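Local coordinates for beta-lactamase (Klebsiella pneumoniae, PDB 6KBY), which probably hydrolyses beta-lactam antibiotics to substituted beta-amino acids, as a class C serine beta-lactamase, and here carries covalently bound adenosine monophosphate, at residues G70-T75 and A330-V335; R154-I159 and I319-S324; L238-A243 and L277-L282. All coordinates share one frame; numbering follows the deposited sequence.

In the fold
Contacts 1 and 2 tie a helix and a loop of one buried region to the central antiparallel sheet. Contact 1 holds Ser71, which is covalently bonded to AMP. Contact 2 adds Tyr156 and Ser324 to the same pocket, and the two centres are about 9 Å apart. Contact 1 uses strand 328-335 and contact 2 its neighbour 317-325. Lys74 NZ meets Asn158 OD1 at 2.7 Å. Contact 3 lies behind this site. Its centre is about 7 Å from that of contact 1 and about 13 Å from that of contact 2. Thr75 OG1 and Tyr240 OH, 2.8 Å apart, join it to contact 1. The salt bridge between Arg154 and Glu280 joins it to contact 2.

Contact 1. Residues G70-T75 and A330-V335. With AMP (adenosine monophosphate), chain B.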
loop_
_atom_site.group_PDB
_atom_site.type_symbol
_atom_site.label_atom_id
_atom_site.label_comp_id
_atom_site.label_asym_id
_atom_site.label_seq_id
_atom_site.Cartn_x
_atom_site.Cartn_y
_atom_site.Cartn_z
ATOM N N GLY A 70 -5.071 5.531 -0.523
ATOM C CA GLY A 70 -5.817 4.582 0.281
ATOM C C GLY A 70 -4.918 3.526 0.893
ATOM O O GLY A 70 -3.930 3.869 1.539
ATOM N N SER A 71 -5.181 2.240 0.636
ATOM C CA SER A 71 -4.452 1.164 1.314
ATOM C C SER A 71 -3.002 0.983 0.897
ATOM O O SER A 71 -2.315 0.175 1.535
ATOM C CB SER A 71 -5.173 -0.163 1.163
ATOM O OG SER A 71 -6.415 -0.084 1.822
ATOM N N LEU A 72 -2.491 1.677 -0.124
ATOM C CA LEU A 72 -1.038 1.688 -0.231
ATOM C C LEU A 72 -0.444 2.164 1.077
ATOM O O LEU A 72 0.670 1.769 1.430
ATOM C CB LEU A 72 -0.555 2.561 -1.385
ATOM C CG LEU A 72 -0.987 2.129 -2.783
ATOM C CD1 LEU A 72 -0.214 2.894 -3.841
ATOM C CD2 LEU A 72 -0.796 0.640 -2.935
ATOM N N SER A 73 -1.215 2.962 1.832
ATOM C CA SER A 73 -0.768 3.461 3.123
ATOM C C SER A 73 -0.430 2.334 4.088
ATOM O O SER A 73 0.423 2.514 4.961
ATOM C CB SER A 73 -1.855 4.342 3.733
ATOM O OG SER A 73 -2.241 5.386 2.852
ATOM N N LYS A 74 -1.093 1.181 3.961
ATOM C CA LYS A 74 -0.818 0.081 4.878
ATOM C C LYS A 74 0.629 -0.377 4.777
ATOM O O LYS A 74 1.206 -0.845 5.768
ATOM C CB LYS A 74 -1.752 -1.096 4.598
ATOM C CG LYS A 74 -3.230 -0.775 4.770
ATOM C CD LYS A 74 -4.076 -2.042 4.785
ATOM C CE LYS A 74 -5.482 -1.778 5.301
ATOM N NZ LYS A 74 -6.167 -0.725 4.502
ATOM N N THR A 75 1.231 -0.270 3.586
ATOM C CA THR A 75 2.618 -0.697 3.446
ATOM C C THR A 75 3.567 0.235 4.187
ATOM O O THR A 75 4.658 -0.189 4.576
ATOM C CB THR A 75 3.039 -0.829 1.973
ATOM O OG1 THR A 75 3.106 0.463 1.347
ATOM C CG2 THR A 75 2.104 -1.738 1.195
ATOM N N ALA A 330 -5.598 3.226 -6.885
ATOM C CA ALA A 330 -4.152 3.135 -7.009
ATOM C C ALA A 330 -3.710 1.676 -7.033
ATOM O O ALA A 330 -4.398 0.782 -6.533
ATOM C CB ALA A 330 -3.468 3.859 -5.843
ATOM N N TYR A 331 -2.518 1.449 -7.580
ATOM C CA TYR A 331 -1.938 0.113 -7.593
ATOM C C TYR A 331 -0.430 0.230 -7.732
ATOM O O TYR A 331 0.054 1.082 -8.483
ATOM C CB TYR A 331 -2.509 -0.715 -8.751
ATOM C CG TYR A 331 -2.012 -2.148 -8.834
ATOM C CD1 TYR A 331 -2.259 -3.052 -7.803
ATOM C CD2 TYR A 331 -1.330 -2.610 -9.957
ATOM C CE1 TYR A 331 -1.831 -4.370 -7.879
ATOM C CE2 TYR A 331 -0.894 -3.921 -10.034
ATOM C CZ TYR A 331 -1.151 -4.799 -8.999
ATOM O OH TYR A 331 -0.713 -6.100 -9.110
ATOM N N ILE A 332 0.295 -0.632 -7.019
ATOM C CA ILE A 332 1.735 -0.793 -7.172
ATOM C C ILE A 332 2.030 -2.263 -7.400
ATOM O O ILE A 332 1.490 -3.123 -6.693
ATOM C CB ILE A 332 2.497 -0.346 -5.906
ATOM C CG1 ILE A 332 2.486 1.169 -5.802
ATOM C CG2 ILE A 332 3.935 -0.926 -5.890
ATOM C CD1 ILE A 332 3.219 1.721 -4.609
ATOM N N ALA A 333 2.929 -2.546 -8.342
ATOM C CA ALA A 333 3.484 -3.886 -8.485
ATOM C C ALA A 333 4.954 -3.783 -8.859
ATOM O O ALA A 333 5.352 -2.876 -9.597
ATOM C CB ALA A 333 2.746 -4.697 -9.556
ATOM N N PHE A 334 5.760 -4.719 -8.361
ATOM C CA PHE A 334 7.162 -4.755 -8.746
ATOM C C PHE A 334 7.694 -6.177 -8.654
ATOM O O PHE A 334 7.208 -6.991 -7.863
ATOM C CB PHE A 334 8.019 -3.741 -7.969
ATOM C CG PHE A 334 8.026 -3.926 -6.465
ATOM C CD1 PHE A 334 7.003 -3.423 -5.672
ATOM C CD2 PHE A 334 9.084 -4.566 -5.839
ATOM C CE1 PHE A 334 7.034 -3.571 -4.294
ATOM C CE2 PHE A 334 9.121 -4.719 -4.464
ATOM C CZ PHE A 334 8.093 -4.223 -3.692
ATOM N N VAL A 335 8.690 -6.458 -9.482
ATOM C CA VAL A 335 9.342 -7.758 -9.546
ATOM C C VAL A 335 10.826 -7.537 -9.304
ATOM O O VAL A 335 11.555 -7.117 -10.205
ATOM C CB VAL A 335 9.102 -8.437 -10.907
ATOM C CG1 VAL A 335 9.810 -9.779 -10.961
ATOM C CG2 VAL A 335 7.612 -8.595 -11.190
HETATM P P AMP B . -7.703 -0.107 0.947
HETATM O O1P AMP B . -7.599 0.965 -0.092
HETATM O O2P AMP B . -7.897 -1.530 0.495
HETATM O "O5'" AMP B . -8.810 0.280 2.018
HETATM C "C5'" AMP B . -8.837 1.583 2.583
HETATM C "C4'" AMP B . -10.008 2.386 2.080
HETATM O "O4'" AMP B . -11.246 1.839 2.610
HETATM C "C3'" AMP B . -10.027 3.846 2.511
HETATM O "O3'" AMP B . -9.220 4.676 1.696
HETATM C "C2'" AMP B . -11.508 4.192 2.478
HETATM O "O2'" AMP B . -11.943 4.417 1.143
HETATM C "C1'" AMP B . -12.124 2.885 2.973
HETATM N N9 AMP B . -12.267 2.872 4.441
HETATM C C8 AMP B . -11.569 2.091 5.296
HETATM N N7 AMP B . -11.942 2.319 6.583
HETATM C C5 AMP B . -12.898 3.270 6.555
HETATM C C6 AMP B . -13.720 3.974 7.563
HETATM N N6 AMP B . -13.585 3.703 8.882
HETATM N N1 AMP B . -14.604 4.901 7.121
HETATM C C2 AMP B . -14.743 5.180 5.809
HETATM N N3 AMP B . -14.028 4.576 4.840
HETATM C C4 AMP B . -13.108 3.629 5.145
#
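The backbones of Leu72 and Tyr331 come closest, with CA atoms 7.6 Å apart, where the start of helix 72-86 packs on strand 328-335 of the central sheet. Side chains alone fill the gap. Segment 70-75 carries Ser71 and Lys74 in an SxxK pattern, as in serine beta-lactamases. The strand alternates: Ala330 and Ile332 point toward the helix, and Tyr331 points away to pack on helix 352-364. Leu72 touches with one branch. Its CG is anti to the carbonyl carbon (chi1 -63°), and CD1 drops onto the strand. There Leu72 CD1 meets Ile332 CD1 at 3.7 Å and Ala330 CB at 3.9 Å. The contact is small, buried and wholly apolar. Leu72 directly follows Ser71, so the contact joins the start of this helix to the strand. In the first turn of the helix Thr75 N and Thr75 OG1 both donate to Leu72 O, OG1 in the carbonyl plane. Ser73 OG donates to Gly70 O at 2.6 Å, nearly in line with the carbonyl. Lys74 is bent at its last torsion and donates from NZ to Ser71 OG at 2.8 Å. Asn158 OD1 and Ala227 O also accept from Lys74 NZ. Ser71 N gives a bent hydrogen bond to AMP O1P at 2.8 Å, with an N-H...O angle of 138°. The covalent bond from Ser71 OG to the phosphorus atom P of AMP measures 1.6 Å.

Contact 2. Residues R154-I159 and I319-S324; sequences RVYSNI and INKTGS. With AMP (adenosine monophosphate), chain B.
Tyr156 meets Lys321 through the hydroxyl end of its ring. Lys321 NZ lies obliquely to the ring, 3.8 Å from Tyr156 CE1. AMP O2P is oblique too and comes to the hydroxyl, with Tyr156 OH 2.9 Å from AMP O2P. Tyr156, Ser157 and Asn158 form the Tyr-Ser-Asn motif of class C beta-lactamases. Lys321, Thr322 and Gly323 form the Lys-Thr-Gly motif on strand 317-325. A second flat group, the Asn158 amide, reaches the adenine, with ND2 3.2 Å from AMP C8. The same ND2 donates to Leu125 O. The Tyr156 and Lys321 side chains come from opposite directions. Lys321 bends at chi2 (72°) and again at chi4, which carries NZ to the tyrosine. Lys321 NZ donates to Tyr156 OH at 2.8 Å. It also donates to the backbone Thr322 O at 2.8 Å, tilted 17° from the carbonyl plane. Two bonds therefore fix NZ. The strand grips AMP by its backbone. Ser324 N donates nearly straight to AMP O1P at 2.7 Å, consistent with the second N-H of the oxyanion hole beside that of Ser71. AMP O3' donates to Ser324 O at 2.6 Å.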
loop_
_atom_site.group_PDB
_atom_site.type_symbol
_atom_site.label_atom_id
_atom_site.label_comp_id
_atom_site.label_asym_id
_atom_site.label_seq_id
_atom_site.Cartn_x
_atom_site.Cartn_y
_atom_site.Cartn_z
ATOM N N ARG A 154 -7.421 -15.277 7.440
ATOM C CA ARG A 154 -7.068 -13.953 6.960
ATOM C C ARG A 154 -8.344 -13.157 6.728
ATOM O O ARG A 154 -9.213 -13.581 5.957
ATOM C CB ARG A 154 -6.269 -14.049 5.664
ATOM C CG ARG A 154 -5.791 -12.698 5.147
ATOM C CD ARG A 154 -5.110 -12.841 3.791
ATOM N NE ARG A 154 -4.543 -11.595 3.274
ATOM C CZ ARG A 154 -5.205 -10.700 2.544
ATOM N NH1 ARG A 154 -6.485 -10.886 2.246
ATOM N NH2 ARG A 154 -4.585 -9.606 2.114
ATOM N N VAL A 155 -8.444 -12.014 7.395
ATOM C CA VAL A 155 -9.509 -11.043 7.199
ATOM C C VAL A 155 -8.802 -9.707 7.018
ATOM O O VAL A 155 -8.261 -9.151 7.975
ATOM C CB VAL A 155 -10.486 -10.991 8.383
ATOM C CG1 VAL A 155 -11.514 -9.896 8.167
ATOM C CG2 VAL A 155 -11.158 -12.351 8.587
ATOM N N TYR A 156 -8.763 -9.217 5.789
ATOM C CA TYR A 156 -8.144 -7.926 5.520
ATOM C C TYR A 156 -8.785 -6.873 6.420
ATOM O O TYR A 156 -10.014 -6.804 6.531
ATOM C CB TYR A 156 -8.378 -7.610 4.043
ATOM C CG TYR A 156 -7.699 -6.378 3.526
ATOM C CD1 TYR A 156 -6.360 -6.389 3.177
ATOM C CD2 TYR A 156 -8.420 -5.214 3.314
ATOM C CE1 TYR A 156 -5.747 -5.260 2.672
ATOM C CE2 TYR A 156 -7.811 -4.078 2.812
ATOM C CZ TYR A 156 -6.468 -4.111 2.504
ATOM O OH TYR A 156 -5.843 -2.992 1.996
ATOM N N SER A 157 -7.963 -6.072 7.102
ATOM C CA SER A 157 -8.492 -5.246 8.185
ATOM C C SER A 157 -7.824 -3.884 8.269
ATOM O O SER A 157 -6.608 -3.792 8.482
ATOM C CB SER A 157 -8.354 -5.960 9.529
ATOM O OG SER A 157 -8.830 -5.133 10.585
ATOM N N ASN A 158 -8.639 -2.829 8.181
ATOM C CA ASN A 158 -8.136 -1.497 8.499
ATOM C C ASN A 158 -7.807 -1.365 9.979
ATOM O O ASN A 158 -6.871 -0.644 10.344
ATOM C CB ASN A 158 -9.153 -0.441 8.083
ATOM C CG ASN A 158 -9.329 -0.404 6.589
ATOM O OD1 ASN A 158 -8.404 -0.063 5.869
ATOM N ND2 ASN A 158 -10.483 -0.855 6.107
ATOM N N ILE A 159 -8.569 -2.036 10.842
ATOM C CA ILE A 159 -8.351 -1.912 12.281
ATOM C C ILE A 159 -7.021 -2.535 12.672
ATOM O O ILE A 159 -6.223 -1.934 13.398
ATOM C CB ILE A 159 -9.505 -2.548 13.077
ATOM C CG1 ILE A 159 -10.876 -2.093 12.573
ATOM C CG2 ILE A 159 -9.337 -2.236 14.562
ATOM C CD1 ILE A 159 -12.042 -2.765 13.302
ATOM N N ILE A 319 5.436 -8.626 -6.272
ATOM C CA ILE A 319 4.998 -8.002 -5.027
ATOM C C ILE A 319 4.053 -6.868 -5.386
ATOM O O ILE A 319 4.318 -6.101 -6.322
ATOM C CB ILE A 319 6.209 -7.482 -4.227
ATOM C CG1 ILE A 319 7.234 -8.601 -4.016
ATOM C CG2 ILE A 319 5.746 -6.886 -2.897
ATOM C CD1 ILE A 319 8.473 -8.167 -3.253
ATOM N N ASN A 320 2.935 -6.759 -4.666
ATOM C CA ASN A 320 1.939 -5.782 -5.082
ATOM C C ASN A 320 1.055 -5.335 -3.930
ATOM O O ASN A 320 0.995 -5.975 -2.874
ATOM C CB ASN A 320 1.134 -6.240 -6.315
ATOM C CG ASN A 320 0.095 -7.355 -6.053
ATOM O OD1 ASN A 320 -0.694 -7.631 -6.961
ATOM N ND2 ASN A 320 0.086 -7.988 -4.878
ATOM N N LYS A 321 0.367 -4.214 -4.160
ATOM C CA LYS A 321 -0.652 -3.740 -3.234
ATOM C C LYS A 321 -1.607 -2.812 -3.971
ATOM O O LYS A 321 -1.176 -1.924 -4.713
ATOM C CB LYS A 321 -0.027 -2.994 -2.051
ATOM C CG LYS A 321 -1.041 -2.614 -0.966
ATOM C CD LYS A 321 -1.516 -3.825 -0.157
ATOM C CE LYS A 321 -2.693 -3.485 0.749
ATOM N NZ LYS A 321 -3.960 -3.343 -0.011
ATOM N N THR A 322 -2.903 -3.012 -3.746
ATOM C CA THR A 322 -3.941 -2.104 -4.206
ATOM C C THR A 322 -4.255 -1.064 -3.134
ATOM O O THR A 322 -4.055 -1.282 -1.934
ATOM C CB THR A 322 -5.224 -2.877 -4.515
ATOM O OG1 THR A 322 -5.564 -3.682 -3.382
ATOM C CG2 THR A 322 -5.062 -3.764 -5.752
ATOM N N GLY A 323 -4.801 0.064 -3.580
ATOM C CA GLY A 323 -5.319 1.039 -2.643
ATOM C C GLY A 323 -6.413 1.877 -3.263
ATOM O O GLY A 323 -6.335 2.227 -4.445
ATOM N N SER A 324 -7.436 2.209 -2.478
ATOM C CA SER A 324 -8.531 3.019 -2.993
ATOM C C SER A 324 -9.070 3.908 -1.887
ATOM O O SER A 324 -8.909 3.622 -0.703
ATOM C CB SER A 324 -9.696 2.165 -3.512
ATOM O OG SER A 324 -9.247 1.097 -4.330
HETATM P P AMP B . -7.703 -0.107 0.947
HETATM O O1P AMP B . -7.599 0.965 -0.092
HETATM O O2P AMP B . -7.897 -1.530 0.495
HETATM O "O5'" AMP B . -8.810 0.280 2.018
HETATM C "C5'" AMP B . -8.837 1.583 2.583
HETATM C "C4'" AMP B . -10.008 2.386 2.080
HETATM O "O4'" AMP B . -11.246 1.839 2.610
HETATM C "C3'" AMP B . -10.027 3.846 2.511
HETATM O "O3'" AMP B . -9.220 4.676 1.696
HETATM C "C2'" AMP B . -11.508 4.192 2.478
HETATM O "O2'" AMP B . -11.943 4.417 1.143
HETATM C "C1'" AMP B . -12.124 2.885 2.973
HETATM N N9 AMP B . -12.267 2.872 4.441
HETATM C C8 AMP B . -11.569 2.091 5.296
HETATM N N7 AMP B . -11.942 2.319 6.583
HETATM C C5 AMP B . -12.898 3.270 6.555
HETATM C C6 AMP B . -13.720 3.974 7.563
HETATM N N6 AMP B . -13.585 3.703 8.882
HETATM N N1 AMP B . -14.604 4.901 7.121
HETATM C C2 AMP B . -14.743 5.180 5.809
HETATM N N3 AMP B . -14.028 4.576 4.840
HETATM C C4 AMP B . -13.108 3.629 5.145
#

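Contact 3. Residues L238-A243 and L277-L282; sequences LRYVQA and LMWEQL
Tyr240 and Trp279 run alongside each other in opposite senses, one from a helix and one from a loop, and meet at their outer corners. The planes are inclined at 34°, and the phenol and the six-membered indole ring have centroids 6.0 Å apart. The pair is oblique and overlaps little. Tyr240 CE2 touches Trp279 CZ2 at 3.7 Å, with the tyrosine carbon at the edge of the indole and near its plane. Tyr240 OH follows, 4.0 Å from Trp279 CZ2. Tyr240 comes from helix 234-244. Its CG is anti to the backbone N (chi1 -175°), which puts the ring beside Trp279. Trp279 precedes strand 280-283. Its CG lies beside the backbone N (chi1 -69°), and this sets the six-membered ring next to the phenol. Just before it is a gamma turn centred on Met278, with a weak bond from Trp279 N to Leu277 O.

One water bridges the polar ends. It accepts from Trp279 NE1 at 2.9 Å, at the edge of the indole and in its plane. Its bond to Tyr240 OH is weak, at 3.2 Å. The main partner of that hydroxyl is Thr75 OG1 on helix 72-86. Three more rings pack on the pair: Phe76 stacks on Tyr240, and His264 and Phe334 each meet Trp279 edge-to-face. Trp279 also packs on Thr75 and Lys321, although its side chain is about 10 Å from that of Ser71.

The contact thus joins helix 234-244 to the loop leading into strand 280-283, behind the active site. Ring carbons make the direct touch, at the edge of the indole. The buried N-H of Trp279 is satisfied by water, and the Tyr240 hydroxyl by Thr75. The two polar groups thus have partners without bonding directly to each other.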
loop_
_atom_site.group_PDB
_atom_site.type_symbol
_atom_site.label_atom_id
_atom_site.label_comp_id
_atom_site.label_asym_id
_atom_site.label_seq_id
_atom_site.Cartn_x
_atom_site.Cartn_y
_atom_site.Cartn_z
ATOM N N LEU A 238 7.347 5.897 -7.049
ATOM C CA LEU A 238 8.342 5.155 -7.813
ATOM C C LEU A 238 9.657 5.074 -7.049
ATOM O O LEU A 238 10.340 4.044 -7.084
ATOM C CB LEU A 238 8.539 5.762 -9.200
ATOM C CG LEU A 238 9.278 4.856 -10.194
ATOM C CD1 LEU A 238 8.460 3.607 -10.513
ATOM C CD2 LEU A 238 9.626 5.617 -11.463
ATOM N N ARG A 239 10.024 6.145 -6.341
ATOM C CA ARG A 239 11.201 6.082 -5.480
ATOM C C ARG A 239 11.030 5.014 -4.402
ATOM O O ARG A 239 11.955 4.246 -4.117
ATOM C CB ARG A 239 11.462 7.451 -4.855
ATOM C CG ARG A 239 12.713 7.487 -4.008
ATOM C CD ARG A 239 13.074 8.881 -3.510
ATOM N NE ARG A 239 14.169 8.780 -2.554
ATOM C CZ ARG A 239 15.455 8.767 -2.891
ATOM N NH1 ARG A 239 15.817 8.874 -4.164
ATOM N NH2 ARG A 239 16.384 8.646 -1.950
ATOM N N TYR A 240 9.836 4.937 -3.814
ATOM C CA TYR A 240 9.531 3.912 -2.815
ATOM C C TYR A 240 9.687 2.519 -3.405
ATOM O O TYR A 240 10.226 1.613 -2.753
ATOM C CB TYR A 240 8.097 4.131 -2.353
ATOM C CG TYR A 240 7.525 3.284 -1.238
ATOM C CD1 TYR A 240 8.129 3.210 0.014
ATOM C CD2 TYR A 240 6.303 2.651 -1.414
ATOM C CE1 TYR A 240 7.544 2.494 1.048
ATOM C CE2 TYR A 240 5.713 1.942 -0.397
ATOM C CZ TYR A 240 6.338 1.865 0.833
ATOM O OH TYR A 240 5.750 1.183 1.876
ATOM N N VAL A 241 9.219 2.329 -4.639
ATOM C CA VAL A 241 9.376 1.040 -5.310
ATOM C C VAL A 241 10.854 0.726 -5.533
ATOM O O VAL A 241 11.318 -0.387 -5.258
ATOM C CB VAL A 241 8.566 1.031 -6.618
ATOM C CG1 VAL A 241 8.943 -0.160 -7.491
ATOM C CG2 VAL A 241 7.072 1.029 -6.309
ATOM N N GLN A 242 11.619 1.705 -6.028
ATOM C CA GLN A 242 13.050 1.489 -6.220
ATOM C C GLN A 242 13.749 1.169 -4.907
ATOM O O GLN A 242 14.641 0.312 -4.864
ATOM C CB GLN A 242 13.689 2.712 -6.879
ATOM C CG GLN A 242 13.293 2.915 -8.321
ATOM C CD GLN A 242 14.372 3.648 -9.083
ATOM O OE1 GLN A 242 14.516 4.863 -8.954
ATOM N NE2 GLN A 242 15.160 2.909 -9.855
ATOM N N ALA A 243 13.386 1.872 -3.835
ATOM C CA ALA A 243 13.985 1.594 -2.533
ATOM C C ALA A 243 13.670 0.171 -2.084
ATOM O O ALA A 243 14.522 -0.521 -1.506
ATOM C CB ALA A 243 13.467 2.604 -1.508
ATOM N N LEU A 277 4.447 -8.605 5.289
ATOM C CA LEU A 277 4.031 -7.578 6.245
ATOM C C LEU A 277 3.352 -6.500 5.407
ATOM O O LEU A 277 3.998 -5.630 4.807
ATOM C CB LEU A 277 5.213 -7.040 7.045
ATOM C CG LEU A 277 4.824 -6.535 8.438
ATOM C CD1 LEU A 277 4.402 -7.683 9.351
ATOM C CD2 LEU A 277 5.951 -5.732 9.075
ATOM N N MET A 278 2.019 -6.605 5.331
ATOM C CA MET A 278 1.136 -5.791 4.491
ATOM C C MET A 278 1.297 -6.004 2.985
ATOM O O MET A 278 0.287 -6.163 2.292
ATOM C CB MET A 278 1.150 -4.309 4.885
ATOM C CG MET A 278 0.541 -4.078 6.263
ATOM S SD MET A 278 -1.219 -4.452 6.273
ATOM C CE MET A 278 -1.458 -4.941 7.983
ATOM N N TRP A 279 2.522 -6.011 2.450
ATOM C CA TRP A 279 2.699 -6.391 1.052
ATOM C C TRP A 279 2.159 -7.797 0.821
ATOM O O TRP A 279 2.135 -8.631 1.731
ATOM C CB TRP A 279 4.176 -6.357 0.649
ATOM C CG TRP A 279 4.775 -5.002 0.597
ATOM C CD1 TRP A 279 5.669 -4.474 1.476
ATOM C CD2 TRP A 279 4.548 -4.001 -0.401
ATOM N NE1 TRP A 279 6.011 -3.202 1.093
ATOM C CE2 TRP A 279 5.337 -2.890 -0.059
ATOM C CE3 TRP A 279 3.752 -3.936 -1.552
ATOM C CZ2 TRP A 279 5.356 -1.726 -0.828
ATOM C CZ3 TRP A 279 3.774 -2.778 -2.316
ATOM C CH2 TRP A 279 4.563 -1.688 -1.946
ATOM N N GLU A 280 1.732 -8.053 -0.414
ATOM C CA GLU A 280 1.244 -9.351 -0.847
ATOM C C GLU A 280 2.045 -9.757 -2.071
ATOM O O GLU A 280 2.391 -8.906 -2.896
ATOM C CB GLU A 280 -0.242 -9.255 -1.207
ATOM C CG GLU A 280 -1.093 -8.746 -0.051
ATOM C CD GLU A 280 -2.450 -8.217 -0.483
ATOM O OE1 GLU A 280 -2.812 -8.366 -1.673
ATOM O OE2 GLU A 280 -3.155 -7.636 0.375
ATOM N N GLN A 281 2.339 -11.047 -2.212
ATOM C CA GLN A 281 3.161 -11.467 -3.336
ATOM C C GLN A 281 2.686 -12.798 -3.889
ATOM O O GLN A 281 1.979 -13.567 -3.228
ATOM C CB GLN A 281 4.646 -11.542 -2.972
ATOM C CG GLN A 281 4.983 -12.704 -2.072
ATOM C CD GLN A 281 6.414 -12.654 -1.566
ATOM O OE1 GLN A 281 6.950 -11.582 -1.292
ATOM N NE2 GLN A 281 7.037 -13.822 -1.430
ATOM N N LEU A 282 3.111 -13.060 -5.121
ATOM C CA LEU A 282 2.885 -14.325 -5.793
ATOM C C LEU A 282 4.171 -14.726 -6.496
ATOM O O LEU A 282 4.948 -13.856 -6.907
ATOM C CB LEU A 282 1.777 -14.207 -6.847
ATOM C CG LEU A 282 0.367 -13.925 -6.331
ATOM C CD1 LEU A 282 0.132 -12.426 -6.161
ATOM C CD2 LEU A 282 -0.663 -14.520 -7.270
HETATM O O HOH W 1 7.955 -1.172 1.826
#